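Side-chain contact in OLD nuclease (Thermus scotoductus, PDB 6P74), which degrades linear or supercoiled double-stranded DNA from 5' to 3' with the help of divalent metal ions and has a DNA-stimulated ATPase activity: residues Gly157-Pro162 with Phe260-Gln265. Numbering follows the deposited sequence.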
loop_
_atom_site.group_PDB
_atom_site.type_symbol
_atom_site.label_atom_id
_atom_site.label_comp_id
_atom_site.label_asym_id
_atom_site.label_seq_id
_atom_site.Cartn_x
_atom_site.Cartn_y
_atom_site.Cartn_z
ATOM N N GLY A 157 21.093 7.669 7.730
ATOM C CA GLY A 157 22.207 7.778 6.799
ATOM C C GLY A 157 22.589 9.213 6.501
ATOM O O GLY A 157 23.775 9.554 6.448
ATOM N N ARG A 158 21.595 10.081 6.300
ATOM C CA ARG A 158 21.938 11.473 6.042
ATOM C C ARG A 158 22.556 12.113 7.281
ATOM O O ARG A 158 23.440 12.969 7.158
ATOM C CB ARG A 158 20.703 12.235 5.546
ATOM C CG ARG A 158 20.877 13.740 5.393
ATOM C CD ARG A 158 22.011 14.099 4.427
ATOM N NE ARG A 158 22.322 15.536 4.436
ATOM C CZ ARG A 158 23.126 16.140 5.320
ATOM N NH1 ARG A 158 23.713 15.447 6.296
ATOM N NH2 ARG A 158 23.345 17.449 5.233
ATOM N N LEU A 159 22.151 11.672 8.477
ATOM C CA LEU A 159 22.740 12.222 9.697
ATOM C C LEU A 159 24.225 11.885 9.805
ATOM O O LEU A 159 25.037 12.738 10.195
ATOM C CB LEU A 159 21.986 11.712 10.927
ATOM C CG LEU A 159 22.454 12.229 12.294
ATOM C CD1 LEU A 159 22.263 13.734 12.431
ATOM C CD2 LEU A 159 21.735 11.505 13.435
ATOM N N LEU A 160 24.597 10.649 9.469
ATOM C CA LEU A 160 25.969 10.170 9.615
ATOM C C LEU A 160 26.888 10.550 8.460
ATOM O O LEU A 160 28.072 10.218 8.514
ATOM C CB LEU A 160 25.985 8.645 9.763
ATOM C CG LEU A 160 25.259 8.077 10.983
ATOM C CD1 LEU A 160 25.111 6.567 10.851
ATOM C CD2 LEU A 160 26.006 8.442 12.256
ATOM N N GLN A 161 26.402 11.229 7.427
ATOM C CA GLN A 161 27.269 11.380 6.266
ATOM C C GLN A 161 28.463 12.292 6.570
ATOM O O GLN A 161 29.524 12.120 5.954
ATOM C CB GLN A 161 26.469 11.863 5.047
ATOM C CG GLN A 161 26.305 13.364 4.897
ATOM C CD GLN A 161 25.616 13.747 3.582
ATOM O OE1 GLN A 161 25.114 12.882 2.840
ATOM N NE2 GLN A 161 25.594 15.049 3.288
ATOM N N PRO A 162 28.365 13.243 7.508
ATOM C CA PRO A 162 29.593 13.925 7.947
ATOM C C PRO A 162 30.501 13.024 8.765
ATOM O O PRO A 162 31.719 13.242 8.790
ATOM C CB PRO A 162 29.063 15.107 8.773
ATOM C CG PRO A 162 27.751 14.651 9.272
ATOM C CD PRO A 162 27.172 13.825 8.151
ATOM N N PHE A 260 16.026 14.246 14.578
ATOM C CA PHE A 260 15.834 15.598 14.067
ATOM C C PHE A 260 16.470 16.644 14.964
ATOM O O PHE A 260 16.944 17.674 14.475
ATOM C CB PHE A 260 14.351 15.877 13.885
ATOM C CG PHE A 260 13.824 15.404 12.569
ATOM C CD1 PHE A 260 13.868 16.233 11.454
ATOM C CD2 PHE A 260 13.294 14.130 12.437
ATOM C CE1 PHE A 260 13.383 15.800 10.234
ATOM C CE2 PHE A 260 12.809 13.699 11.220
ATOM C CZ PHE A 260 12.858 14.532 10.118
ATOM N N GLU A 261 16.490 16.402 16.271
ATOM C CA GLU A 261 17.201 17.302 17.164
ATOM C C GLU A 261 18.703 17.264 16.909
ATOM O O GLU A 261 19.373 18.297 17.037
ATOM C CB GLU A 261 16.860 16.961 18.617
ATOM C CG GLU A 261 17.664 17.711 19.687
ATOM C CD GLU A 261 17.477 19.233 19.672
ATOM O OE1 GLU A 261 16.516 19.707 19.037
ATOM O OE2 GLU A 261 18.307 19.951 20.296
ATOM N N ALA A 262 19.258 16.105 16.528
ATOM C CA ALA A 262 20.677 16.096 16.181
ATOM C C ALA A 262 20.931 16.889 14.894
ATOM O O ALA A 262 21.902 17.649 14.811
ATOM C CB ALA A 262 21.187 14.663 16.054
ATOM N N PHE A 263 20.054 16.750 13.891
ATOM C CA PHE A 263 20.171 17.558 12.676
ATOM C C PHE A 263 20.252 19.040 12.997
ATOM O O PHE A 263 21.092 19.763 12.453
ATOM C CB PHE A 263 18.983 17.310 11.755
ATOM C CG PHE A 263 19.143 16.124 10.852
ATOM C CD1 PHE A 263 20.290 15.944 10.114
ATOM C CD2 PHE A 263 18.121 15.199 10.723
ATOM C CE1 PHE A 263 20.420 14.853 9.276
ATOM C CE2 PHE A 263 18.255 14.106 9.895
ATOM C CZ PHE A 263 19.399 13.933 9.175
ATOM N N ARG A 264 19.358 19.522 13.861
ATOM C CA ARG A 264 19.301 20.954 14.125
ATOM C C ARG A 264 20.582 21.439 14.776
ATOM O O ARG A 264 21.058 22.542 14.480
ATOM C CB ARG A 264 18.096 21.292 15.000
ATOM C CG ARG A 264 17.781 22.768 15.007
ATOM C CD ARG A 264 17.982 23.335 16.372
ATOM N NE ARG A 264 17.036 22.740 17.299
ATOM C CZ ARG A 264 17.175 22.760 18.619
ATOM N NH1 ARG A 264 18.239 23.342 19.172
ATOM N NH2 ARG A 264 16.248 22.191 19.385
ATOM N N GLN A 265 21.147 20.628 15.678
ATOM C CA GLN A 265 22.423 20.970 16.291
ATOM C C GLN A 265 23.577 20.855 15.309
ATOM O O GLN A 265 24.535 21.627 15.405
ATOM C CB GLN A 265 22.691 20.085 17.500
ATOM C CG GLN A 265 21.615 20.167 18.548
ATOM C CD GLN A 265 22.103 19.670 19.883
ATOM O OE1 GLN A 265 23.312 19.545 20.104
ATOM N NE2 GLN A 265 21.171 19.371 20.783
#
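The ring of Phe263 receives Leu159 over one face and the backbone of helix 154-166 at its edge. Leu159 CD1 makes a CH-pi contact, 4.1 Å from the ring centroid, displaced toward the rim where it meets Phe263 CD1. At the edge, near the ring plane, lies the carbonyl carbon of Arg158, 4.0 Å from Phe263 CE1, and the same CE1 comes within 3.5 Å of Leu159 CA. The guanidinium of Arg158 has Gln161 NE2 over the centre of one face, 3.3 Å above its plane, and stands almost perpendicular to the phenyl ring (87°).

A long, flat side chain suits the place of Phe263: the axes of the two short segments are 10.5 Å apart, and phenylalanine spans the gap to touch main chain. Its CG stands anti to the carbonyl carbon, which carries the ring's far end toward the other helix. Both branches of Leu159 meet the Ala262 methyl, but CD1 also covers the ring. With CG anti to the backbone N (chi1 -178°), CD1 comes to 3.9 Å from Ala262 CB. Alanine lets the leucine come close to the helix surface.

The aliphatic CG of Arg158 brushes Phe263 CZ, and the chain, bent at chi2, takes the charged end on to a salt bridge with Glu268 and a hydrogen bond to the carbonyl of Lys269. Ile192 and Thr195 of the second subunit pack on Leu159 and Ala262 respectively. No hydrogen bond crosses between the segments, whose axes lie 35° from parallel; this is apolar helix-helix packing that joins a helix assigned to the dimerization domain to one assigned to the C-terminal part of the ATPase domain, within what is probably a P-loop NTPase fold.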